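Local coordinates for esterase (Pelagibacterium halotolerans, PDB 5DWD), which probably hydrolyses carboxylic ester bonds as a member of the alpha/beta-hydrolase superfamily, at residues B[61-66]-B[227-232]; B[66-71]-B[234-239]; B[184-187]-B[192-195]; B[200-205]-B[212-217]. All coordinates share one frame; numbering follows the deposited sequence. Where two conformers were deposited one is given.

Contact 1: residues B[61-66]-B[227-232]; sequences GQFWRD and DGLDTA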
loop_
_atom_site.group_PDB
_atom_site.type_symbol
_atom_site.label_atom_id
_atom_site.label_comp_id
_atom_site.label_asym_id
_atom_site.label_seq_id
_atom_site.Cartn_x
_atom_site.Cartn_y
_atom_site.Cartn_z
ATOM N N GLY B 61 -9.111 4.997 22.817
ATOM C CA GLY B 61 -9.860 3.813 22.485
ATOM C C GLY B 61 -11.324 3.953 22.911
ATOM O O GLY B 61 -12.234 3.658 22.129
ATOM N N GLN B 62 -11.528 4.462 24.108
ATOM C CA GLN B 62 -12.889 4.672 24.618
ATOM C C GLN B 62 -13.626 5.702 23.781
ATOM O O GLN B 62 -14.846 5.565 23.527
ATOM C CB GLN B 62 -12.842 5.067 26.092
ATOM C CG GLN B 62 -14.133 4.850 26.844
ATOM C CD GLN B 62 -14.459 3.394 27.112
ATOM O OE1 GLN B 62 -15.467 2.895 26.623
ATOM N NE2 GLN B 62 -13.634 2.717 27.925
ATOM N N PHE B 63 -12.920 6.739 23.347
ATOM C CA PHE B 63 -13.527 7.804 22.530
ATOM C C PHE B 63 -13.921 7.224 21.171
ATOM O O PHE B 63 -15.000 7.497 20.651
ATOM C CB PHE B 63 -12.548 8.960 22.381
ATOM C CG PHE B 63 -12.973 10.022 21.440
ATOM C CD1 PHE B 63 -13.826 11.021 21.844
ATOM C CD2 PHE B 63 -12.530 10.026 20.132
ATOM C CE1 PHE B 63 -14.239 11.985 20.952
ATOM C CE2 PHE B 63 -12.933 10.995 19.233
ATOM C CZ PHE B 63 -13.802 11.981 19.652
ATOM N N TRP B 64 -13.030 6.421 20.588
ATOM C CA TRP B 64 -13.238 5.977 19.241
ATOM C C TRP B 64 -14.214 4.802 19.210
ATOM O O TRP B 64 -14.837 4.572 18.179
ATOM C CB TRP B 64 -11.909 5.537 18.589
ATOM C CG TRP B 64 -11.192 6.673 18.004
ATOM C CD1 TRP B 64 -11.701 7.776 17.490
ATOM C CD2 TRP B 64 -9.793 6.728 17.759
ATOM N NE1 TRP B 64 -10.773 8.551 16.967
ATOM C CE2 TRP B 64 -9.553 7.933 17.102
ATOM C CE3 TRP B 64 -8.728 5.889 18.054
ATOM C CZ2 TRP B 64 -8.281 8.383 16.787
ATOM C CZ3 TRP B 64 -7.446 6.320 17.727
ATOM C CH2 TRP B 64 -7.242 7.556 17.079
ATOM N N ARG B 65 -14.326 4.051 20.286
ATOM C CA ARG B 65 -15.242 2.859 20.250
ATOM C C ARG B 65 -16.702 3.338 20.033
ATOM O O ARG B 65 -17.504 2.588 19.421
ATOM C CB ARG B 65 -15.098 1.936 21.461
ATOM C CG ARG B 65 -15.708 2.500 22.705
ATOM C CD ARG B 65 -15.476 1.671 23.956
ATOM N NE ARG B 65 -15.489 0.216 23.834
ATOM C CZ ARG B 65 -15.628 -0.607 24.876
ATOM N NH1 ARG B 65 -15.764 -0.119 26.137
ATOM N NH2 ARG B 65 -15.644 -1.939 24.675
ATOM N N ASP B 66 -17.046 4.570 20.433
ATOM C CA ASP B 66 -18.381 5.134 20.112
ATOM C C ASP B 66 -18.660 5.252 18.604
ATOM O O ASP B 66 -19.819 5.150 18.178
ATOM C CB ASP B 66 -18.568 6.510 20.765
ATOM C CG ASP B 66 -18.682 6.420 22.283
ATOM O OD1 ASP B 66 -18.959 5.335 22.871
ATOM O OD2 ASP B 66 -18.545 7.482 22.879
ATOM N N ASP B 227 -8.531 19.239 16.905
ATOM C CA ASP B 227 -8.512 19.103 15.476
ATOM C C ASP B 227 -7.691 17.913 14.971
ATOM O O ASP B 227 -8.051 17.359 13.944
ATOM C CB ASP B 227 -8.061 20.338 14.769
ATOM C CG ASP B 227 -6.639 20.658 15.032
ATOM O OD1 ASP B 227 -6.425 21.327 16.033
ATOM O OD2 ASP B 227 -5.724 20.245 14.283
ATOM N N GLY B 228 -6.605 17.564 15.641
ATOM C CA GLY B 228 -5.827 16.339 15.319
ATOM C C GLY B 228 -6.693 15.087 15.539
ATOM O O GLY B 228 -6.747 14.162 14.677
ATOM N N LEU B 229 -7.407 15.064 16.642
ATOM C CA LEU B 229 -8.319 13.975 16.958
ATOM C C LEU B 229 -9.441 13.830 15.914
ATOM O O LEU B 229 -9.652 12.766 15.357
ATOM C CB LEU B 229 -8.914 14.234 18.318
ATOM C CG LEU B 229 -9.816 13.143 18.880
ATOM C CD1 LEU B 229 -9.051 11.823 18.844
ATOM C CD2 LEU B 229 -10.335 13.428 20.296
ATOM N N ASP B 230 -10.075 14.949 15.566
ATOM C CA ASP B 230 -11.027 14.930 14.460
ATOM C C ASP B 230 -10.478 14.486 13.100
ATOM O O ASP B 230 -11.142 13.665 12.407
ATOM C CB ASP B 230 -11.680 16.309 14.349
ATOM C CG ASP B 230 -12.507 16.692 15.650
ATOM O OD1 ASP B 230 -12.815 15.802 16.498
ATOM O OD2 ASP B 230 -12.846 17.864 15.772
ATOM N N THR B 231 -9.283 14.943 12.733
ATOM C CA THR B 231 -8.598 14.511 11.496
ATOM C C THR B 231 -8.417 12.954 11.533
ATOM O O THR B 231 -8.706 12.281 10.542
ATOM C CB THR B 231 -7.291 15.247 11.284
ATOM O OG1 THR B 231 -7.575 16.671 11.124
ATOM C CG2 THR B 231 -6.544 14.706 10.121
ATOM N N ALA B 232 -7.919 12.438 12.653
ATOM C CA ALA B 232 -7.724 10.998 12.836
ATOM C C ALA B 232 -9.016 10.193 12.757
ATOM O O ALA B 232 -9.070 9.177 12.120
ATOM C CB ALA B 232 -6.965 10.654 14.132
#
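F63 and W64 of helix 54-65 reach across to L229 and A232 of helix 226-239, joining an early helix of this alpha/beta-hydrolase fold to its last one. The short helical segments are far apart for direct packing, with axes 12.2 Å from each other at a crossing angle of -50°, so long aromatic side chains have to span the space between them.

The clearest interaction is a CH-pi contact. L229 CD2 stands over one face of the F63 ring, 3.9 Å from its centroid and displaced toward the CE2-CZ rim; CE2 is the nearest ring atom, at 3.7 Å from L229 CD2. F63 CG is anti to the backbone N (chi1 173°), which carries the ring out toward the other helix to meet the leucine coming from the opposite direction.

Apolar packing adds the indole. A232 CB lies at the edge of the W64 ring, near its plane, 3.7 Å from CZ2. L229 CD1 approaches the same CZ2 obliquely at 4.1 Å, so the two methyls of L229 are shared between the two aromatic residues.

No hydrogen bond links the two segments themselves, yet the polar corner of the indole is satisfied one residue further along the second helix: W64 NE1 is hydrogen-bonded to T233 OG1, a hydroxyl that is also hydrogen-bonded to L229 O.

Contact 2: residues B[66-71]-B[234-239]; sequences DSFPDT and AFLREI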
loop_
_atom_site.group_PDB
_atom_site.type_symbol
_atom_site.label_atom_id
_atom_site.label_comp_id
_atom_site.label_asym_id
_atom_site.label_seq_id
_atom_site.Cartn_x
_atom_site.Cartn_y
_atom_site.Cartn_z
ATOM N N ASP B 66 -17.046 4.570 20.433
ATOM C CA ASP B 66 -18.381 5.134 20.112
ATOM C C ASP B 66 -18.660 5.252 18.604
ATOM O O ASP B 66 -19.819 5.150 18.178
ATOM C CB ASP B 66 -18.568 6.510 20.765
ATOM C CG ASP B 66 -18.682 6.420 22.283
ATOM O OD1 ASP B 66 -18.959 5.335 22.871
ATOM O OD2 ASP B 66 -18.545 7.482 22.879
ATOM N N SER B 67 -17.618 5.496 17.797
ATOM C CA SER B 67 -17.725 5.616 16.371
ATOM C C SER B 67 -17.485 4.363 15.591
ATOM O O SER B 67 -17.952 4.283 14.473
ATOM C CB SER B 67 -16.799 6.717 15.815
ATOM O OG SER B 67 -17.158 7.960 16.370
ATOM N N PHE B 68 -16.823 3.377 16.173
ATOM C CA PHE B 68 -16.291 2.196 15.494
ATOM C C PHE B 68 -16.651 0.972 16.272
ATOM O O PHE B 68 -15.880 0.357 17.010
ATOM C CB PHE B 68 -14.748 2.364 15.292
ATOM C CG PHE B 68 -14.411 3.572 14.527
ATOM C CD1 PHE B 68 -14.815 3.693 13.250
ATOM C CD2 PHE B 68 -13.764 4.633 15.082
ATOM C CE1 PHE B 68 -14.601 4.849 12.560
ATOM C CE2 PHE B 68 -13.535 5.790 14.375
ATOM C CZ PHE B 68 -13.925 5.889 13.110
ATOM N N PRO B 69 -17.928 0.544 16.164
ATOM C CA PRO B 69 -18.387 -0.463 17.075
ATOM C C PRO B 69 -17.900 -1.857 16.822
ATOM O O PRO B 69 -18.060 -2.699 17.666
ATOM C CB PRO B 69 -19.922 -0.402 16.893
ATOM C CG PRO B 69 -20.061 -0.003 15.504
ATOM C CD PRO B 69 -19.016 1.064 15.328
ATOM N N ASP B 70 -17.256 -2.104 15.682
ATOM C CA ASP B 70 -16.684 -3.437 15.399
ATOM C C ASP B 70 -15.164 -3.498 15.549
ATOM O O ASP B 70 -14.537 -4.483 15.158
ATOM C CB ASP B 70 -17.044 -3.830 13.964
ATOM C CG ASP B 70 -18.557 -3.867 13.704
ATOM O OD1 ASP B 70 -19.315 -4.341 14.586
ATOM O OD2 ASP B 70 -18.954 -3.392 12.619
ATOM N N THR B 71 -14.608 -2.479 16.204
ATOM C CA THR B 71 -13.156 -2.397 16.441
ATOM C C THR B 71 -12.796 -2.752 17.878
ATOM O O THR B 71 -13.376 -2.227 18.838
ATOM C CB THR B 71 -12.683 -0.987 16.007
ATOM O OG1 THR B 71 -13.088 -0.809 14.658
ATOM C CG2 THR B 71 -11.104 -0.879 16.085
ATOM N N ALA B 234 -11.828 11.041 11.202
ATOM C CA ALA B 234 -12.236 11.014 9.819
ATOM C C ALA B 234 -11.440 10.065 8.964
ATOM O O ALA B 234 -11.989 9.450 8.064
ATOM C CB ALA B 234 -12.269 12.409 9.262
ATOM N N PHE B 235 -10.120 9.960 9.202
ATOM C CA PHE B 235 -9.307 9.019 8.496
ATOM C C PHE B 235 -9.721 7.579 8.835
ATOM O O PHE B 235 -9.806 6.756 7.937
ATOM C CB PHE B 235 -7.843 9.279 8.826
ATOM C CG PHE B 235 -6.843 8.368 8.137
ATOM C CD1 PHE B 235 -6.562 8.478 6.784
ATOM C CD2 PHE B 235 -6.109 7.416 8.853
ATOM C CE1 PHE B 235 -5.565 7.681 6.197
ATOM C CE2 PHE B 235 -5.120 6.651 8.259
ATOM C CZ PHE B 235 -4.874 6.760 6.929
ATOM N N LEU B 236 -9.950 7.298 10.100
ATOM C CA LEU B 236 -10.475 5.950 10.544
ATOM C C LEU B 236 -11.820 5.606 9.834
ATOM O O LEU B 236 -12.002 4.485 9.347
ATOM C CB LEU B 236 -10.657 5.923 12.039
ATOM C CG LEU B 236 -9.547 5.432 12.985
ATOM C CD1 LEU B 236 -8.355 4.786 12.386
ATOM C CD2 LEU B 236 -9.519 6.001 14.382
ATOM N N ARG B 237 -12.679 6.609 9.703
ATOM C CA ARG B 237 -13.943 6.395 8.999
ATOM C C ARG B 237 -13.706 6.064 7.536
ATOM O O ARG B 237 -14.479 5.262 6.953
ATOM C CB ARG B 237 -14.900 7.601 9.144
ATOM C CG ARG B 237 -15.843 7.484 10.297
ATOM C CD ARG B 237 -17.009 8.447 10.164
ATOM N NE ARG B 237 -16.525 9.739 10.597
ATOM C CZ ARG B 237 -16.654 10.256 11.817
ATOM N NH1 ARG B 237 -17.304 9.595 12.790
ATOM N NH2 ARG B 237 -16.122 11.465 12.059
ATOM N N GLU B 238 -12.672 6.622 6.908
ATOM C CA GLU B 238 -12.364 6.325 5.511
ATOM C C GLU B 238 -11.953 4.891 5.361
ATOM O O GLU B 238 -12.287 4.260 4.360
ATOM C CB GLU B 238 -11.152 7.107 4.959
ATOM C CG GLU B 238 -11.350 8.497 4.504
ATOM C CD GLU B 238 -10.066 9.040 3.873
ATOM O OE1 GLU B 238 -9.547 10.050 4.345
ATOM O OE2 GLU B 238 -9.546 8.437 2.925
ATOM N N ILE B 239 -11.135 4.382 6.298
ATOM C CA ILE B 239 -10.472 3.106 6.017
ATOM C C ILE B 239 -11.028 1.885 6.707
ATOM O O ILE B 239 -10.731 0.799 6.247
ATOM C CB ILE B 239 -8.983 3.188 6.220
ATOM C CG1 ILE B 239 -8.700 3.393 7.686
ATOM C CG2 ILE B 239 -8.411 4.284 5.348
ATOM C CD1 ILE B 239 -7.265 3.428 8.030
#
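S67 meets R237 only loosely: its OG is 3.9 Å from R237 NH1, too far for a hydrogen bond, and approaches the guanidinium obliquely. The CB of S67 does more, lying over one face of the following F68 ring near its rim.

F68 carries the contact. Its CG is anti to the carbonyl carbon (chi1 -58°), which points the CZ end of the ring at 234-239, crossing L236 and R237 at about a right angle. CZ comes within 3.4 Å of L236 CB, a close apolar approach that meets the ring obliquely. On the neighbouring side, R237 CG sits at the ring edge, near its plane, 3.7 Å from F68 CE1. Beyond that methylene the arginine bends at chi3, and its guanidinium plane ends 35° from that of the ring.

F68 belongs to the connection between helix 54-65 and strand 71-74, and its ring meets helix 226-239, the C-terminal helix of the alpha/beta-hydrolase fold, whose L236 also touches I134 and I160 of the central sheet. With the ring cut back to an alanine here, L236 CB and R237 CG lose their aromatic neighbour, and a gap is likely to open between loop and helix.

From F68 to T71 the chain makes a type I beta turn, closed by a bond from T71 N to F68 O at 3.2 Å. D70 OD1 is hydrogen-bonded to S37 OG, and T71, where strand 71-74 begins, has its OG1 hydrogen-bonded to S42 OG.

Contact 3: residues B[184-187]-B[192-195]; sequences LIHG and VVPV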
loop_
_atom_site.group_PDB
_atom_site.type_symbol
_atom_site.label_atom_id
_atom_site.label_comp_id
_atom_site.label_asym_id
_atom_site.label_seq_id
_atom_site.Cartn_x
_atom_site.Cartn_y
_atom_site.Cartn_z
ATOM N N LEU B 184 0.162 11.481 9.395
ATOM C CA LEU B 184 0.958 12.177 10.387
ATOM C C LEU B 184 0.189 13.361 10.902
ATOM O O LEU B 184 -0.400 14.087 10.083
ATOM C CB LEU B 184 2.246 12.707 9.749
ATOM C CG LEU B 184 3.091 11.670 8.966
ATOM C CD1 LEU B 184 4.151 12.383 8.111
ATOM C CD2 LEU B 184 3.738 10.626 9.854
ATOM N N ILE B 185 0.200 13.543 12.230
ATOM C CA ILE B 185 -0.502 14.636 12.863
ATOM C C ILE B 185 0.428 15.231 13.856
ATOM O O ILE B 185 0.989 14.499 14.694
ATOM C CB ILE B 185 -1.747 14.101 13.608
ATOM C CG1 ILE B 185 -2.730 13.553 12.558
ATOM C CG2 ILE B 185 -2.385 15.219 14.451
ATOM C CD1 ILE B 185 -3.902 12.914 13.117
ATOM N N HIS B 186 0.598 16.583 13.844
ATOM C CA HIS B 186 1.632 17.167 14.679
ATOM C C HIS B 186 1.266 18.614 15.013
ATOM O O HIS B 186 0.825 19.285 14.139
ATOM C CB HIS B 186 2.992 17.072 13.912
ATOM C CG HIS B 186 4.208 17.006 14.778
ATOM N ND1 HIS B 186 5.160 16.045 14.582
ATOM C CD2 HIS B 186 4.601 17.679 15.898
ATOM C CE1 HIS B 186 6.124 16.172 15.460
ATOM N NE2 HIS B 186 5.806 17.130 16.299
ATOM N N GLY B 187 1.506 19.038 16.237
ATOM C CA GLY B 187 1.283 20.449 16.661
ATOM C C GLY B 187 2.414 21.360 16.320
ATOM O O GLY B 187 3.576 21.024 16.460
ATOM N N VAL B 192 8.841 19.737 22.264
ATOM C CA VAL B 192 9.356 18.510 22.778
ATOM C C VAL B 192 9.859 17.638 21.639
ATOM O O VAL B 192 11.002 17.195 21.654
ATOM C CB VAL B 192 8.252 17.759 23.576
ATOM C CG1 VAL B 192 8.764 16.448 24.111
ATOM C CG2 VAL B 192 7.792 18.676 24.742
ATOM N N VAL B 193 8.999 17.390 20.658
ATOM C CA VAL B 193 9.371 16.825 19.374
ATOM C C VAL B 193 8.923 17.868 18.386
ATOM O O VAL B 193 7.757 18.008 18.047
ATOM C CB VAL B 193 8.624 15.532 19.061
ATOM C CG1 VAL B 193 8.997 15.059 17.665
ATOM C CG2 VAL B 193 8.943 14.485 20.111
ATOM N N PRO B 194 9.848 18.712 17.883
ATOM C CA PRO B 194 9.400 19.789 17.037
ATOM C C PRO B 194 8.825 19.299 15.688
ATOM O O PRO B 194 9.103 18.182 15.247
ATOM C CB PRO B 194 10.674 20.623 16.799
ATOM C CG PRO B 194 11.502 20.350 18.049
ATOM C CD PRO B 194 11.232 18.870 18.385
ATOM N N VAL B 195 7.873 20.071 15.204
ATOM C CA VAL B 195 7.012 19.811 14.059
ATOM C C VAL B 195 7.769 19.424 12.790
ATOM O O VAL B 195 7.261 18.677 11.914
ATOM C CB VAL B 195 5.979 20.945 13.828
ATOM C CG1 VAL B 195 6.652 22.204 13.261
ATOM C CG2 VAL B 195 4.833 20.486 12.971
#
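The imidazole of H186 has V195 over one face and the carbonyl oxygen of V193 at its edge. V195 CA makes the CH-pi contact, 3.8 Å from the ring centroid and shifted toward the rim, while V195 CG2 stands 4.0 Å from H186 CG. At the edge, H186 NE2 donates to V193 O at 2.8 Å with an N-H...O angle of 159°. The acceptor lies close to the ring plane, but the donor sits above the plane of the V193 carbonyl, 36° out of it. V193 CG1 adds a contact of 3.8 Å to H186 CE1.

H186 CG is anti to the backbone N (chi1 -152°), which carries the ring out from the side of the strand toward 192-195. Beside it, V195 CB packs 3.6 Å from G187 O. The other ring nitrogen, ND1, is hydrogen-bonded to S198 OG, so the imidazole is gripped at both nitrogens and its rotation is fixed. A leucine in its place would fill some of the volume but leave V193 O and S198 OG without these partners, and the loop would probably be freer to shift.

D190 OD1 accepts from the backbone N of both V192 and V193; D190 is probably the acid of a Ser-His-Asp triad with S139 and H222, and V193 touches both of these. V192 lines the pocket of a bound polyether.

Strand 182-187, between 158-162 and 212-217 in the sheet, thus ends on a loop folded back over it, which leads directly into helix 196-207, the home of S198.

Contact 4: residues B[200-205]-B[212-217]; sequences TALPKL and ARLHIS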
loop_
_atom_site.group_PDB
_atom_site.type_symbol
_atom_site.label_atom_id
_atom_site.label_comp_id
_atom_site.label_asym_id
_atom_site.label_seq_id
_atom_site.Cartn_x
_atom_site.Cartn_y
_atom_site.Cartn_z
ATOM N N THR B 200 9.335 16.784 7.630
ATOM C CA THR B 200 10.370 16.109 6.825
ATOM C C THR B 200 9.985 14.665 6.534
ATOM O O THR B 200 10.371 14.095 5.497
ATOM C CB THR B 200 11.737 16.159 7.450
ATOM O OG1 THR B 200 11.790 15.545 8.726
ATOM C CG2 THR B 200 12.172 17.605 7.592
ATOM N N ALA B 201 9.205 14.084 7.461
ATOM C CA ALA B 201 8.706 12.700 7.276
ATOM C C ALA B 201 7.870 12.547 6.031
ATOM O O ALA B 201 7.979 11.508 5.353
ATOM C CB ALA B 201 7.927 12.187 8.483
ATOM N N LEU B 202 6.979 13.514 5.793
ATOM C CA LEU B 202 5.961 13.416 4.771
ATOM C C LEU B 202 6.601 13.170 3.388
ATOM O O LEU B 202 6.322 12.178 2.691
ATOM C CB LEU B 202 5.067 14.667 4.767
ATOM C CG LEU B 202 4.118 14.774 3.576
ATOM C CD1 LEU B 202 3.056 13.692 3.715
ATOM C CD2 LEU B 202 3.495 16.132 3.480
ATOM N N PRO B 203 7.489 14.052 2.948
ATOM C CA PRO B 203 8.092 13.739 1.631
ATOM C C PRO B 203 8.969 12.457 1.537
ATOM O O PRO B 203 8.999 11.867 0.456
ATOM C CB PRO B 203 8.886 15.010 1.278
ATOM C CG PRO B 203 9.150 15.601 2.635
ATOM C CD PRO B 203 7.914 15.367 3.442
ATOM N N LYS B 204 9.651 12.055 2.582
ATOM C CA LYS B 204 10.376 10.841 2.629
ATOM C C LYS B 204 9.453 9.679 2.405
ATOM O O LYS B 204 9.747 8.779 1.596
ATOM C CB LYS B 204 11.049 10.681 3.971
ATOM C CG LYS B 204 12.012 9.518 4.039
ATOM C CD LYS B 204 13.119 9.541 2.998
ATOM C CE LYS B 204 13.794 8.172 2.904
ATOM N NZ LYS B 204 15.124 8.338 2.243
ATOM N N LEU B 205 8.331 9.682 3.140
ATOM C CA LEU B 205 7.345 8.575 2.986
ATOM C C LEU B 205 6.743 8.554 1.583
ATOM O O LEU B 205 6.614 7.475 0.973
ATOM C CB LEU B 205 6.239 8.700 4.004
ATOM C CG LEU B 205 6.744 8.539 5.453
ATOM C CD1 LEU B 205 5.543 8.745 6.347
ATOM C CD2 LEU B 205 7.344 7.153 5.756
ATOM N N ALA B 212 0.955 8.919 1.988
ATOM C CA ALA B 212 1.109 9.576 3.282
ATOM C C ALA B 212 0.449 10.920 3.270
ATOM O O ALA B 212 0.477 11.589 2.249
ATOM C CB ALA B 212 2.597 9.812 3.547
ATOM N N ARG B 213 -0.077 11.345 4.409
ATOM C CA ARG B 213 -0.694 12.651 4.557
ATOM C C ARG B 213 -0.201 13.271 5.840
ATOM O O ARG B 213 0.064 12.555 6.806
ATOM C CB ARG B 213 -2.164 12.500 4.790
ATOM C CG ARG B 213 -2.887 11.770 3.730
ATOM C CD ARG B 213 -4.221 11.445 4.357
ATOM N NE ARG B 213 -4.875 10.522 3.486
ATOM C CZ ARG B 213 -6.172 10.350 3.448
ATOM N NH1 ARG B 213 -6.995 11.072 4.212
ATOM N NH2 ARG B 213 -6.637 9.488 2.560
ATOM N N LEU B 214 -0.343 14.597 5.919
ATOM C CA LEU B 214 0.082 15.349 7.102
ATOM C C LEU B 214 -0.944 16.397 7.470
ATOM O O LEU B 214 -1.419 17.134 6.586
ATOM C CB LEU B 214 1.447 16.045 6.851
ATOM C CG LEU B 214 1.965 17.133 7.816
ATOM C CD1 LEU B 214 2.294 16.548 9.160
ATOM C CD2 LEU B 214 3.221 17.771 7.247
ATOM N N HIS B 215 -1.280 16.466 8.762
ATOM C CA HIS B 215 -2.136 17.431 9.306
ATOM C C HIS B 215 -1.411 18.126 10.429
ATOM O O HIS B 215 -1.035 17.501 11.416
ATOM C CB HIS B 215 -3.429 16.827 9.805
ATOM C CG HIS B 215 -4.302 17.792 10.494
ATOM N ND1 HIS B 215 -5.160 18.616 9.794
ATOM C CD2 HIS B 215 -4.401 18.153 11.788
ATOM C CE1 HIS B 215 -5.774 19.421 10.644
ATOM N NE2 HIS B 215 -5.350 19.151 11.861
ATOM N N ILE B 216 -1.189 19.455 10.284
ATOM C CA ILE B 216 -0.640 20.251 11.384
ATOM C C ILE B 216 -1.742 20.859 12.225
ATOM O O ILE B 216 -2.681 21.504 11.689
ATOM C CB ILE B 216 0.258 21.377 10.802
ATOM C CG1 ILE B 216 1.348 20.825 9.921
ATOM C CG2 ILE B 216 0.826 22.249 11.917
ATOM C CD1 ILE B 216 2.376 20.000 10.558
ATOM N N SER B 217 -1.634 20.684 13.542
ATOM C CA SER B 217 -2.564 21.239 14.521
ATOM C C SER B 217 -1.955 22.556 14.890
ATOM O O SER B 217 -1.068 22.628 15.690
ATOM C CB SER B 217 -2.726 20.324 15.736
ATOM O OG SER B 217 -3.372 19.100 15.400
#
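L202 projects from helix 196-207 into the shallow hollow between A212 and L214, two residues that face the helix from the same side of strand 212-217. Its branches divide the work. CD1 lies over the backbone, 3.6 Å from A212 O and 3.9 Å from R213 C, and it also touches A212 CB. CD2 leans the other way, against L214 CB at 3.9 Å, where the two leucine side chains cross obliquely. With CG anti to the backbone N (chi1 170°), the fork of L202 is held over the strand, one methyl toward each flanking residue.

One turn further on, L205 meets the smallest bump on the strand: its CB is 3.8 Å from A212 CB. Because A212 presents no more than a methyl, the backbones come close here, with the CA atoms of L205 and A212 only 6.3 Å apart. The rest of the L205 side chain runs on to V182, L150 and I210. A212 CB therefore touches both L202 CD1 and L205 CB. The side-chain contacts are all apolar, and no hydrogen bond joins the segments, although L202 CD1 also rests on the strand backbone.

The helix is kinked at P203, whose N makes no bond to the preceding turn. R213, by contrast, points away from the helix, and its guanidinium forms a salt bridge with E238 of helix 226-239.

The short axes run nearly antiparallel, at 166° and 8.0 Å apart. This is the geometry of a beta-alpha-beta crossover: strand 182-187, helix 196-207 and strand 212-217, with the helix packed on the outermost strand of the alpha/beta-hydrolase sheet.

From the N terminus, helix 54-65 opens contact 1 and the loop after it opens contact 2; D66 belongs to both. Neither closes until the C-terminal helix 226-239, where 227-232 completes contact 1 and 234-239 then completes contact 2, so the two long loops cross. Contacts 3 and 4 are short-range closures, in series and nested inside both: 184-187 with 192-195, then 200-205 with 212-217. Strands 182-187 and 212-217 are sheet neighbours, joined by bonds such as L184 N to R213 O. The C-terminal helix ties back to contact 4 through D227, bonded to H215 and S217, and to contact 3, where I185 CD1 packs against A232.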